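Local coordinates for WbbM protein (Klebsiella pneumoniae, PDB 6U4B) that probably acts as a bifunctional glycosyltransferase that polymerises O-antigen, binds magnesium ions and assembles as a trimer, at residues 85-99 with 217-231. Numbering follows the deposited sequence.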
# COMPACT_ATOMS: atom_id res chain seq x y z
N HIS A 85 21.45 32.84 -22.19
CA HIS A 85 22.48 32.90 -23.21
C HIS A 85 22.94 31.51 -23.62
O HIS A 85 22.95 31.17 -24.81
CB HIS A 85 23.65 33.74 -22.69
CG HIS A 85 24.80 33.89 -23.64
ND1 HIS A 85 25.88 34.70 -23.38
CD2 HIS A 85 25.03 33.35 -24.86
CE1 HIS A 85 26.73 34.65 -24.38
NE2 HIS A 85 26.24 33.83 -25.30
N TYR A 86 23.31 30.68 -22.64
CA TYR A 86 23.79 29.33 -22.93
C TYR A 86 22.73 28.52 -23.67
O TYR A 86 23.04 27.84 -24.66
CB TYR A 86 24.19 28.63 -21.63
CG TYR A 86 24.76 27.24 -21.83
CD1 TYR A 86 23.94 26.13 -21.87
CD2 TYR A 86 26.13 27.05 -21.99
CE1 TYR A 86 24.45 24.86 -22.06
CE2 TYR A 86 26.66 25.79 -22.17
CZ TYR A 86 25.82 24.70 -22.21
OH TYR A 86 26.34 23.44 -22.40
N TRP A 87 21.48 28.58 -23.20
CA TRP A 87 20.43 27.76 -23.80
C TRP A 87 20.18 28.14 -25.25
O TRP A 87 20.00 27.26 -26.11
CB TRP A 87 19.14 27.87 -22.98
CG TRP A 87 18.02 27.04 -23.53
CD1 TRP A 87 17.75 25.74 -23.24
CD2 TRP A 87 17.02 27.46 -24.46
NE1 TRP A 87 16.64 25.32 -23.94
CE2 TRP A 87 16.17 26.36 -24.70
CE3 TRP A 87 16.75 28.67 -25.13
CZ2 TRP A 87 15.08 26.42 -25.56
CZ3 TRP A 87 15.67 28.73 -25.99
CH2 TRP A 87 14.85 27.61 -26.20
N VAL A 88 20.15 29.44 -25.55
CA VAL A 88 19.98 29.88 -26.93
C VAL A 88 21.17 29.44 -27.77
O VAL A 88 21.01 28.97 -28.91
CB VAL A 88 19.78 31.41 -26.98
CG1 VAL A 88 19.76 31.89 -28.42
CG2 VAL A 88 18.50 31.80 -26.26
N TRP A 89 22.38 29.58 -27.23
CA TRP A 89 23.59 29.21 -27.94
C TRP A 89 23.56 27.74 -28.37
O TRP A 89 23.91 27.42 -29.51
CB TRP A 89 24.80 29.49 -27.06
CG TRP A 89 26.12 28.99 -27.57
CD1 TRP A 89 26.53 28.92 -28.87
CD2 TRP A 89 27.20 28.48 -26.78
NE1 TRP A 89 27.80 28.41 -28.94
CE2 TRP A 89 28.24 28.13 -27.67
CE3 TRP A 89 27.40 28.29 -25.41
CZ2 TRP A 89 29.45 27.59 -27.24
CZ3 TRP A 89 28.60 27.76 -24.98
CH2 TRP A 89 29.61 27.42 -25.89
N LYS A 90 23.13 26.85 -27.48
CA LYS A 90 23.23 25.42 -27.73
C LYS A 90 22.02 24.82 -28.43
O LYS A 90 22.14 23.76 -29.05
CB LYS A 90 23.45 24.67 -26.41
CG LYS A 90 24.80 24.93 -25.77
CD LYS A 90 25.93 24.55 -26.71
CE LYS A 90 27.27 24.63 -26.03
NZ LYS A 90 28.39 24.29 -26.96
N ASN A 91 20.85 25.47 -28.35
CA ASN A 91 19.61 24.83 -28.78
C ASN A 91 18.82 25.59 -29.83
O ASN A 91 18.01 24.97 -30.53
CB ASN A 91 18.71 24.58 -27.56
CG ASN A 91 19.41 23.81 -26.46
OD1 ASN A 91 19.59 22.60 -26.54
ND2 ASN A 91 19.83 24.53 -25.42
N GLU A 92 19.01 26.90 -29.96
CA GLU A 92 18.17 27.70 -30.84
C GLU A 92 18.78 27.83 -32.23
O GLU A 92 20.01 27.90 -32.39
CB GLU A 92 17.95 29.10 -30.25
CG GLU A 92 16.82 29.19 -29.25
CD GLU A 92 15.46 29.08 -29.92
OE1 GLU A 92 14.99 27.95 -30.17
OE2 GLU A 92 14.86 30.14 -30.20
N GLU A 93 17.91 27.87 -33.24
CA GLU A 93 18.32 28.26 -34.59
C GLU A 93 18.48 29.77 -34.62
O GLU A 93 17.49 30.51 -34.52
CB GLU A 93 17.31 27.78 -35.62
CG GLU A 93 17.67 26.44 -36.25
CD GLU A 93 17.00 26.22 -37.59
OE1 GLU A 93 15.77 26.43 -37.69
OE2 GLU A 93 17.70 25.83 -38.55
N LEU A 94 19.71 30.23 -34.75
CA LEU A 94 20.04 31.63 -34.52
C LEU A 94 19.63 32.49 -35.71
O LEU A 94 19.97 32.18 -36.86
CB LEU A 94 21.54 31.78 -34.26
CG LEU A 94 22.10 30.73 -33.30
CD1 LEU A 94 23.61 30.80 -33.27
CD2 LEU A 94 21.53 30.90 -31.90
N ALA A 95 18.91 33.57 -35.44
CA ALA A 95 18.60 34.56 -36.46
C ALA A 95 19.87 35.33 -36.83
O ALA A 95 20.94 35.13 -36.25
CB ALA A 95 17.51 35.50 -35.96
N ASP A 96 19.73 36.23 -37.80
CA ASP A 96 20.87 37.06 -38.20
C ASP A 96 21.36 37.92 -37.05
O ASP A 96 22.55 38.26 -37.00
CB ASP A 96 20.49 37.93 -39.40
CG ASP A 96 20.12 37.11 -40.62
OD1 ASP A 96 20.72 36.03 -40.83
OD2 ASP A 96 19.22 37.54 -41.38
N TYR A 97 20.48 38.29 -36.13
CA TYR A 97 20.83 39.04 -34.94
C TYR A 97 20.23 38.35 -33.72
O TYR A 97 19.05 38.00 -33.74
CB TYR A 97 20.35 40.49 -35.02
CG TYR A 97 21.17 41.36 -35.94
CD1 TYR A 97 22.13 42.23 -35.43
CD2 TYR A 97 21.01 41.31 -37.32
CE1 TYR A 97 22.89 43.03 -36.27
CE2 TYR A 97 21.76 42.10 -38.16
CZ TYR A 97 22.71 42.96 -37.63
OH TYR A 97 23.47 43.75 -38.46
N VAL A 98 21.04 38.16 -32.69
CA VAL A 98 20.62 37.50 -31.45
C VAL A 98 20.80 38.48 -30.31
O VAL A 98 21.85 39.11 -30.18
CB VAL A 98 21.42 36.20 -31.20
CG1 VAL A 98 21.00 35.56 -29.89
CG2 VAL A 98 21.23 35.23 -32.35
N GLY A 99 19.76 38.61 -29.47
CA GLY A 99 19.77 39.60 -28.42
C GLY A 99 19.16 39.07 -27.14
O GLY A 99 18.49 38.04 -27.11
N VAL A 217 22.24 43.29 -28.27
CA VAL A 217 21.88 42.64 -29.53
C VAL A 217 23.13 42.64 -30.40
O VAL A 217 23.74 43.70 -30.61
CB VAL A 217 20.73 43.36 -30.25
CG1 VAL A 217 20.25 42.54 -31.45
CG2 VAL A 217 19.57 43.64 -29.30
N MET A 218 23.53 41.47 -30.89
CA MET A 218 24.72 41.39 -31.72
C MET A 218 24.48 40.44 -32.89
O MET A 218 23.54 39.65 -32.90
CB MET A 218 25.95 40.96 -30.92
CG MET A 218 25.85 39.59 -30.30
SD MET A 218 27.37 39.14 -29.45
CE MET A 218 27.43 40.40 -28.17
N ARG A 219 25.37 40.54 -33.87
CA ARG A 219 25.27 39.76 -35.09
C ARG A 219 25.47 38.27 -34.79
O ARG A 219 26.17 37.89 -33.85
CB ARG A 219 26.30 40.23 -36.12
CG ARG A 219 26.11 39.65 -37.51
CD ARG A 219 25.73 40.73 -38.51
NE ARG A 219 26.87 41.57 -38.87
CZ ARG A 219 26.82 42.55 -39.77
NH1 ARG A 219 27.91 43.26 -40.03
NH2 ARG A 219 25.69 42.82 -40.39
N LYS A 220 24.82 37.44 -35.62
CA LYS A 220 24.82 35.99 -35.42
C LYS A 220 26.24 35.44 -35.29
O LYS A 220 26.53 34.62 -34.40
CB LYS A 220 24.08 35.32 -36.57
CG LYS A 220 24.22 33.81 -36.65
CD LYS A 220 23.58 33.31 -37.94
CE LYS A 220 23.95 31.87 -38.24
NZ LYS A 220 23.52 31.46 -39.61
N ASP A 221 27.15 35.88 -36.17
CA ASP A 221 28.51 35.35 -36.13
C ASP A 221 29.29 35.88 -34.93
O ASP A 221 30.11 35.16 -34.35
CB ASP A 221 29.23 35.68 -37.44
CG ASP A 221 28.72 34.85 -38.60
OD1 ASP A 221 28.48 33.64 -38.40
OD2 ASP A 221 28.57 35.40 -39.71
N ILE A 222 29.04 37.13 -34.54
CA ILE A 222 29.68 37.66 -33.34
C ILE A 222 29.14 36.97 -32.09
O ILE A 222 29.88 36.76 -31.12
CB ILE A 222 29.49 39.19 -33.28
CG1 ILE A 222 30.08 39.84 -34.53
CG2 ILE A 222 30.15 39.76 -32.03
CD1 ILE A 222 30.11 41.36 -34.48
N PHE A 223 27.86 36.60 -32.10
CA PHE A 223 27.27 35.93 -30.94
C PHE A 223 27.88 34.55 -30.73
O PHE A 223 28.18 34.17 -29.59
CB PHE A 223 25.76 35.83 -31.11
CG PHE A 223 25.10 34.90 -30.12
CD1 PHE A 223 24.88 35.31 -28.82
CD2 PHE A 223 24.70 33.64 -30.51
CE1 PHE A 223 24.27 34.46 -27.91
CE2 PHE A 223 24.09 32.78 -29.60
CZ PHE A 223 23.87 33.20 -28.30
N VAL A 224 28.07 33.78 -31.81
CA VAL A 224 28.65 32.45 -31.68
C VAL A 224 30.09 32.53 -31.20
O VAL A 224 30.51 31.78 -30.31
CB VAL A 224 28.53 31.68 -33.01
CG1 VAL A 224 29.43 30.45 -32.99
CG2 VAL A 224 27.10 31.27 -33.25
N ASP A 225 30.88 33.43 -31.79
CA ASP A 225 32.28 33.57 -31.39
C ASP A 225 32.40 33.99 -29.93
O ASP A 225 33.20 33.43 -29.18
CB ASP A 225 32.98 34.58 -32.30
CG ASP A 225 34.46 34.71 -31.98
OD1 ASP A 225 35.24 33.83 -32.38
OD2 ASP A 225 34.83 35.70 -31.31
N TYR A 226 31.60 34.98 -29.52
CA TYR A 226 31.62 35.42 -28.13
C TYR A 226 31.17 34.30 -27.19
O TYR A 226 31.70 34.16 -26.08
CB TYR A 226 30.76 36.66 -27.96
CG TYR A 226 30.57 37.10 -26.52
CD1 TYR A 226 29.30 37.22 -25.97
CD2 TYR A 226 31.67 37.38 -25.72
CE1 TYR A 226 29.12 37.62 -24.66
CE2 TYR A 226 31.50 37.78 -24.40
CZ TYR A 226 30.23 37.89 -23.88
OH TYR A 226 30.06 38.28 -22.57
N SER A 227 30.19 33.50 -27.62
CA SER A 227 29.70 32.41 -26.79
C SER A 227 30.79 31.36 -26.56
O SER A 227 31.05 30.95 -25.42
CB SER A 227 28.47 31.77 -27.42
OG SER A 227 27.42 32.72 -27.57
N GLU A 228 31.43 30.91 -27.64
CA GLU A 228 32.51 29.93 -27.51
C GLU A 228 33.64 30.49 -26.64
O GLU A 228 34.23 29.76 -25.83
CB GLU A 228 33.04 29.53 -28.88
CG GLU A 228 32.06 28.73 -29.73
CD GLU A 228 32.53 28.57 -31.16
OE1 GLU A 228 33.47 29.29 -31.57
OE2 GLU A 228 31.96 27.72 -31.88
N TRP A 229 33.94 31.78 -26.80
CA TRP A 229 35.01 32.40 -26.03
C TRP A 229 34.62 32.54 -24.56
O TRP A 229 35.38 32.16 -23.66
CB TRP A 229 35.34 33.76 -26.64
CG TRP A 229 36.38 34.56 -25.91
CD1 TRP A 229 37.74 34.50 -26.08
CD2 TRP A 229 36.15 35.56 -24.91
NE1 TRP A 229 38.36 35.39 -25.24
CE2 TRP A 229 37.41 36.05 -24.51
CE3 TRP A 229 35.00 36.08 -24.30
CZ2 TRP A 229 37.56 37.04 -23.54
CZ3 TRP A 229 35.15 37.06 -23.34
CH2 TRP A 229 36.41 37.53 -22.97
N LEU A 230 33.42 33.08 -24.29
CA LEU A 230 33.02 33.35 -22.91
C LEU A 230 32.92 32.07 -22.10
O LEU A 230 33.45 31.98 -20.98
CB LEU A 230 31.69 34.10 -22.89
CG LEU A 230 31.07 34.32 -21.50
CD1 LEU A 230 31.90 35.29 -20.68
CD2 LEU A 230 29.62 34.78 -21.61
N PHE A 231 32.24 31.05 -22.64
CA PHE A 231 31.98 29.86 -21.85
C PHE A 231 33.18 28.93 -21.76
O PHE A 231 33.25 28.13 -20.82
CB PHE A 231 30.76 29.12 -22.40
CG PHE A 231 29.46 29.78 -22.05
CD1 PHE A 231 28.92 29.64 -20.78
CD2 PHE A 231 28.79 30.57 -22.98
CE1 PHE A 231 27.73 30.26 -20.45
CE2 PHE A 231 27.60 31.20 -22.65
CZ PHE A 231 27.07 31.04 -21.38
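An aromatic cluster of H85, Y86, W89, F223, Y226 and F231 joins helix 82-91 to helix 220-240; the axes of their segments 85-91 and 220-231 approach to 10.8 Å. H85 enters as a knob among F223, S227, L230 and F231. Its CG stands anti to the backbone N (chi1 180°), which carries NE2 to S227 OG, 2.8 Å away. This hydrogen bond is nearly straight at 164° and lies close to the imidazole plane. Because S227 OG also donates to F223 O, 2.6 Å away, the buried hydroxyl serves both as acceptor and donor, and the two bonds fix its position. F231 turns its edge to the face of H85, with planes at 76°, and receives the edge of Y86 on its own face. W89 is the second knob; S227 CB sits 3.5 Å from the centroid of its five-membered ring, almost on the ring normal, a CH-pi contact. F223 is held between S227 OG over one face and V98 CG1 over the other, the latter 3.9 Å from the ring centroid. Its side chain thereby links the helices to the antiparallel strand pair, where V98 and M218 exchange two backbone hydrogen bonds (V98 N to M218 O, 2.9 Å). Strand 97-102 continues the sheet to strand 29-35 and strand 216-219 to strand 152-159, while helix 253-272 packs against M218, I222 and L230.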